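Local coordinates for protein RNA-dependent RNA polymerase (Farallon virus, PDB 6DX5) that probably copies viral RNA as the full-length L protein and carries, in the N-terminal piece described here, a viral OTU-family cysteine protease with deubiquitinase character, at residues Asp160-Arg164 against Ala165-Val169; Arg40-Ala43 against Tyr44-Asp48. All coordinates share one frame; numbering follows the deposited sequence.

Contacts 1 and 2 are neighbouring parts of the viral OTU domain, their centres about 13 Å apart. Contact 2 lies on helix 37-47, which packs against the sheet; contact 1 is the turn that leads into one of its inner strands, 166-171. They meet most closely at Leu45, whose CD1 is 3.1 Å from Asn167 O. Phe166 stands edge-to-face to Phe46, with Phe166 CZ 3.5 Å from Phe46 CD1, and Ile168 CD1 is 3.9 Å from Phe42 N. Residues 163-166 line a pocket holding DTT, probably from the crystallisation liquor; the side chains of Arg164 and Leu45 each come within about 4 Å of a bound DTT.

Contact 1 (Asp160-Arg164 against Ala165-Val169); sequences DSVPR and AFNIV
Val162 and Asn167 meet where a 3-10 turn leads into strand 166-171 of the mixed OTU-domain sheet, and the backbone oxygen of Val162 is the hub of the packed side. Two donors use it. The side-chain amide of Asn167 sends ND2 to Val162 O over 3.1 Å, a nearly straight bond (164°) with the oxygen close to the plane of the amide. The main chain adds Ala165 N, also 3.1 Å from Val162 O, lying well above the carbonyl plane; the two donors come from opposite faces of that plane. Together with the bond from Arg164 N to Ser161 O, this winds residues 161-165 into successive i to i+3 turns and ties the turn to the strand that follows.

Asn167 CG lies beside its own backbone N (chi1 -74°), and the side chain crosses that of Val162 at about a right angle. Its other end is held too: OD1 accepts from Trp143 NE1 on strand 140-145, so the buried amide is fixed in rotation, with both ends used. Val162 itself packs on Trp143 and Ile4.

The other side is looser. Ser161 and Pro163 face away from the strand and are exposed, while the Arg164 side chain runs outward, bent at chi2 and chi3 and poorly ordered, to within about 4 Å of a bound DTT. Water 1 lies 2.8 Å from Ala165 O, probably donating to it, with a weaker link to Pro163 O. The methyl group of Ala165 touches Val141 and Thr139, with CB 3.4 Å from Ser161 O. On the packed side, Val162 CG1, anti to its own N, rests 3.6 Å from Asn167 OD1.

Contact 2 (Arg40-Ala43 against Tyr44-Asp48); sequences RAFA and YLFFD
Phe42 and Phe46, one turn apart on helix 37-47, form the main side-chain contact of this alpha-helical segment, which packs against strands 166-171 and 174-180 of the OTU domain. In OTU proteases the catalytic cysteine sits at the start of such a helix, and this one probably follows suit.

The backbone bonds are regular i to i+4 links. Tyr44 N donates to Arg40 O and Leu45 N to Ala41 O, and the run continues with Phe46 N to Phe42 O at 2.8 Å. Phe47 N reaches Ala43 O over 2.8 Å, and the next residue, Asp48, leaves helical geometry with a positive phi.

Among the aromatic contacts, the side chains of Phe42 and Phe46 lie side by side and point the same way, both with CG anti to the backbone N (chi1 -175° and -166°). Their planes are only 17° apart, but the rings are displaced, centroids 5.2 Å from each other, with little overlap. One face of the Phe42 ring is covered by the CB of Phe46, a CH-pi contact 4.0 Å from the centroid. Phe46 in turn points an edge at the Phe47 face, CD2 standing 3.5 Å off the middle of that ring, while Phe47 CE2 lies in the plane of the Phe46 ring.

Apolar and ionic contacts bind the helix to its surroundings. Leu45 packs on Phe166, Ile168, Ala177 and Lys179, and Val56 of helix 53-66 meets Phe42, Ala43 and Phe47. Arg40 stretches away from this cluster and forms salt bridges through NH1 to Glu50 and Glu51. Within the aromatic pair, the closest side-chain approach is Phe42 CE2 to Phe46 CB, 3.6 Å.

Contact 1 (Asp160-Arg164 against Ala165-Val169)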
loop_
_atom_site.group_PDB
_atom_site.type_symbol
_atom_site.label_atom_id
_atom_site.label_comp_id
_atom_site.label_asym_id
_atom_site.label_seq_id
_atom_site.Cartn_x
_atom_site.Cartn_y
_atom_site.Cartn_z
ATOM N N ASP A 160 2.815 -18.906 -2.579
ATOM C CA ASP A 160 1.855 -20.000 -2.728
ATOM C C ASP A 160 0.537 -19.502 -3.316
ATOM O O ASP A 160 0.233 -18.303 -3.320
ATOM C CB ASP A 160 1.564 -20.675 -1.386
ATOM C CG ASP A 160 2.725 -21.509 -0.878
ATOM O OD1 ASP A 160 3.233 -22.363 -1.653
ATOM O OD2 ASP A 160 3.118 -21.304 0.306
ATOM N N SER A 161 -0.263 -20.452 -3.786
ATOM C CA SER A 161 -1.571 -20.145 -4.316
ATOM C C SER A 161 -2.559 -19.967 -3.173
ATOM O O SER A 161 -2.308 -20.375 -2.022
ATOM C CB SER A 161 -2.062 -21.264 -5.226
ATOM O OG SER A 161 -2.004 -22.454 -4.484
ATOM N N VAL A 162 -3.701 -19.344 -3.518
ATOM C CA VAL A 162 -4.750 -19.089 -2.531
ATOM C C VAL A 162 -5.099 -20.324 -1.716
ATOM O O VAL A 162 -5.171 -20.219 -0.481
ATOM C CB VAL A 162 -5.973 -18.450 -3.214
ATOM C CG1 VAL A 162 -7.161 -18.497 -2.291
ATOM C CG2 VAL A 162 -5.609 -17.009 -3.628
ATOM N N PRO A 163 -5.353 -21.497 -2.311
ATOM C CA PRO A 163 -5.769 -22.645 -1.477
ATOM C C PRO A 163 -4.653 -23.171 -0.565
ATOM O O PRO A 163 -4.943 -23.873 0.420
ATOM C CB PRO A 163 -6.235 -23.690 -2.508
ATOM C CG PRO A 163 -5.652 -23.268 -3.792
ATOM C CD PRO A 163 -5.519 -21.777 -3.750
ATOM N N ARG A 164 -3.397 -22.793 -0.816
ATOM C CA ARG A 164 -2.281 -23.196 0.017
ATOM C C ARG A 164 -1.806 -22.054 0.928
ATOM O O ARG A 164 -0.710 -22.114 1.485
ATOM C CB ARG A 164 -1.163 -23.705 -0.885
ATOM C CG ARG A 164 -1.443 -25.078 -1.490
ATOM C CD ARG A 164 -0.734 -26.159 -0.657
ATOM N NE ARG A 164 0.734 -26.075 -0.765
ATOM C CZ ARG A 164 1.590 -26.457 0.188
ATOM N NH1 ARG A 164 1.133 -26.941 1.343
ATOM N NH2 ARG A 164 2.904 -26.336 -0.008
ATOM N N ALA A 165 -2.609 -21.010 1.083
ATOM C CA ALA A 165 -2.229 -19.821 1.824
ATOM C C ALA A 165 -3.148 -19.623 3.033
ATOM O O ALA A 165 -4.179 -20.278 3.185
ATOM C CB ALA A 165 -2.288 -18.598 0.908
ATOM N N PHE A 166 -2.773 -18.696 3.906
ATOM C CA PHE A 166 -3.624 -18.284 5.014
ATOM C C PHE A 166 -4.345 -17.041 4.547
ATOM O O PHE A 166 -3.701 -16.058 4.179
ATOM C CB PHE A 166 -2.778 -18.046 6.263
ATOM C CG PHE A 166 -2.072 -19.294 6.723
ATOM C CD1 PHE A 166 -2.746 -20.228 7.493
ATOM C CD2 PHE A 166 -0.805 -19.600 6.251
ATOM C CE1 PHE A 166 -2.151 -21.421 7.875
ATOM C CE2 PHE A 166 -0.172 -20.768 6.631
ATOM C CZ PHE A 166 -0.829 -21.693 7.448
ATOM N N ASN A 167 -5.669 -17.097 4.504
ATOM C CA ASN A 167 -6.470 -16.056 3.861
ATOM C C ASN A 167 -7.125 -15.229 4.959
ATOM O O ASN A 167 -7.787 -15.782 5.865
ATOM C CB ASN A 167 -7.552 -16.665 2.945
ATOM C CG ASN A 167 -6.987 -17.227 1.664
ATOM O OD1 ASN A 167 -6.758 -16.492 0.688
ATOM N ND2 ASN A 167 -6.711 -18.532 1.665
ATOM N N ILE A 168 -6.989 -13.913 4.867
ATOM C CA ILE A 168 -7.538 -13.028 5.883
ATOM C C ILE A 168 -8.359 -11.984 5.164
ATOM O O ILE A 168 -7.981 -11.552 4.074
ATOM C CB ILE A 168 -6.386 -12.432 6.704
ATOM C CG1 ILE A 168 -5.692 -13.591 7.458
ATOM C CG2 ILE A 168 -6.848 -11.289 7.609
ATOM C CD1 ILE A 168 -4.746 -13.164 8.469
ATOM N N VAL A 169 -9.533 -11.636 5.714
ATOM C CA VAL A 169 -10.365 -10.607 5.105
ATOM C C VAL A 169 -10.207 -9.350 5.939
ATOM O O VAL A 169 -10.079 -9.417 7.163
ATOM C CB VAL A 169 -11.841 -11.039 5.021
ATOM C CG1 VAL A 169 -12.407 -11.342 6.420
ATOM C CG2 VAL A 169 -12.702 -9.972 4.367
HETATM O O HOH W 1 -6.161 -22.018 2.342
#

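Contact 2 (Arg40-Ala43 against Tyr44-Asp48)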
loop_
_atom_site.group_PDB
_atom_site.type_symbol
_atom_site.label_atom_id
_atom_site.label_comp_id
_atom_site.label_asym_id
_atom_site.label_seq_id
_atom_site.Cartn_x
_atom_site.Cartn_y
_atom_site.Cartn_z
ATOM N N ARG A 40 -4.991 -11.952 15.831
ATOM C CA ARG A 40 -5.990 -12.971 16.199
ATOM C C ARG A 40 -6.464 -13.762 14.985
ATOM O O ARG A 40 -6.662 -14.994 15.057
ATOM C CB ARG A 40 -7.208 -12.321 16.859
ATOM C CG ARG A 40 -6.914 -11.755 18.245
ATOM C CD ARG A 40 -8.146 -10.982 18.808
ATOM N NE ARG A 40 -7.888 -10.660 20.201
ATOM C CZ ARG A 40 -8.145 -11.512 21.184
ATOM N NH1 ARG A 40 -8.728 -12.692 20.903
ATOM N NH2 ARG A 40 -7.841 -11.195 22.430
ATOM N N ALA A 41 -6.693 -13.064 13.872
ATOM C CA ALA A 41 -7.070 -13.753 12.640
ATOM C C ALA A 41 -5.969 -14.720 12.218
ATOM O O ALA A 41 -6.218 -15.910 11.980
ATOM C CB ALA A 41 -7.359 -12.718 11.533
ATOM N N PHE A 42 -4.723 -14.263 12.216
ATOM C CA PHE A 42 -3.679 -15.187 11.786
ATOM C C PHE A 42 -3.522 -16.302 12.818
ATOM O O PHE A 42 -3.447 -17.481 12.458
ATOM C CB PHE A 42 -2.344 -14.435 11.516
ATOM C CG PHE A 42 -1.283 -15.320 10.951
ATOM C CD1 PHE A 42 -1.280 -15.655 9.606
ATOM C CD2 PHE A 42 -0.327 -15.880 11.777
ATOM C CE1 PHE A 42 -0.302 -16.512 9.084
ATOM C CE2 PHE A 42 0.657 -16.756 11.278
ATOM C CZ PHE A 42 0.669 -17.065 9.921
ATOM N N ALA A 43 -3.558 -15.976 14.109
ATOM C CA ALA A 43 -3.427 -17.051 15.086
ATOM C C ALA A 43 -4.559 -18.085 14.929
ATOM O O ALA A 43 -4.353 -19.299 15.097
ATOM C CB ALA A 43 -3.393 -16.452 16.502
ATOM N N TYR A 44 -5.760 -17.639 14.585
ATOM C CA TYR A 44 -6.837 -18.605 14.416
ATOM C C TYR A 44 -6.526 -19.585 13.290
ATOM O O TYR A 44 -6.712 -20.800 13.449
ATOM C CB TYR A 44 -8.167 -17.903 14.161
ATOM C CG TYR A 44 -9.241 -18.937 13.955
ATOM C CD1 TYR A 44 -9.901 -19.518 15.040
ATOM C CD2 TYR A 44 -9.589 -19.346 12.682
ATOM C CE1 TYR A 44 -10.897 -20.492 14.853
ATOM C CE2 TYR A 44 -10.596 -20.310 12.482
ATOM C CZ TYR A 44 -11.235 -20.873 13.564
ATOM O OH TYR A 44 -12.238 -21.803 13.331
ATOM N N LEU A 45 -6.033 -19.084 12.138
ATOM C CA LEU A 45 -5.747 -19.991 11.023
ATOM C C LEU A 45 -4.522 -20.835 11.305
ATOM O O LEU A 45 -4.494 -22.025 10.983
ATOM C CB LEU A 45 -5.508 -19.225 9.728
ATOM C CG LEU A 45 -6.717 -18.422 9.279
ATOM C CD1 LEU A 45 -6.418 -17.591 8.028
ATOM C CD2 LEU A 45 -7.848 -19.418 9.041
ATOM N N PHE A 46 -3.492 -20.228 11.895
ATOM C CA PHE A 46 -2.211 -20.886 11.949
ATOM C C PHE A 46 -2.130 -21.834 13.142
ATOM O O PHE A 46 -1.570 -22.931 13.016
ATOM C CB PHE A 46 -1.096 -19.830 12.024
ATOM C CG PHE A 46 0.310 -20.399 11.756
ATOM C CD1 PHE A 46 0.669 -20.833 10.480
ATOM C CD2 PHE A 46 1.235 -20.500 12.776
ATOM C CE1 PHE A 46 1.938 -21.378 10.231
ATOM C CE2 PHE A 46 2.525 -21.009 12.533
ATOM C CZ PHE A 46 2.879 -21.460 11.257
ATOM N N PHE A 47 -2.626 -21.408 14.319
ATOM C CA PHE A 47 -2.564 -22.208 15.552
ATOM C C PHE A 47 -3.940 -22.705 16.019
ATOM O O PHE A 47 -4.048 -23.225 17.140
ATOM C CB PHE A 47 -1.951 -21.396 16.712
ATOM C CG PHE A 47 -0.498 -20.979 16.516
ATOM C CD1 PHE A 47 0.517 -21.928 16.378
ATOM C CD2 PHE A 47 -0.144 -19.634 16.511
ATOM C CE1 PHE A 47 1.868 -21.545 16.213
ATOM C CE2 PHE A 47 1.196 -19.247 16.350
ATOM C CZ PHE A 47 2.206 -20.213 16.210
ATOM N N ASP A 48 -4.998 -22.478 15.242
ATOM C CA ASP A 48 -6.357 -22.916 15.578
ATOM C C ASP A 48 -6.894 -22.274 16.839
ATOM O O ASP A 48 -7.844 -22.797 17.449
ATOM C CB ASP A 48 -6.435 -24.433 15.692
ATOM C CG ASP A 48 -5.898 -25.103 14.450
ATOM O OD1 ASP A 48 -6.316 -24.729 13.308
ATOM O OD2 ASP A 48 -4.997 -25.959 14.618
#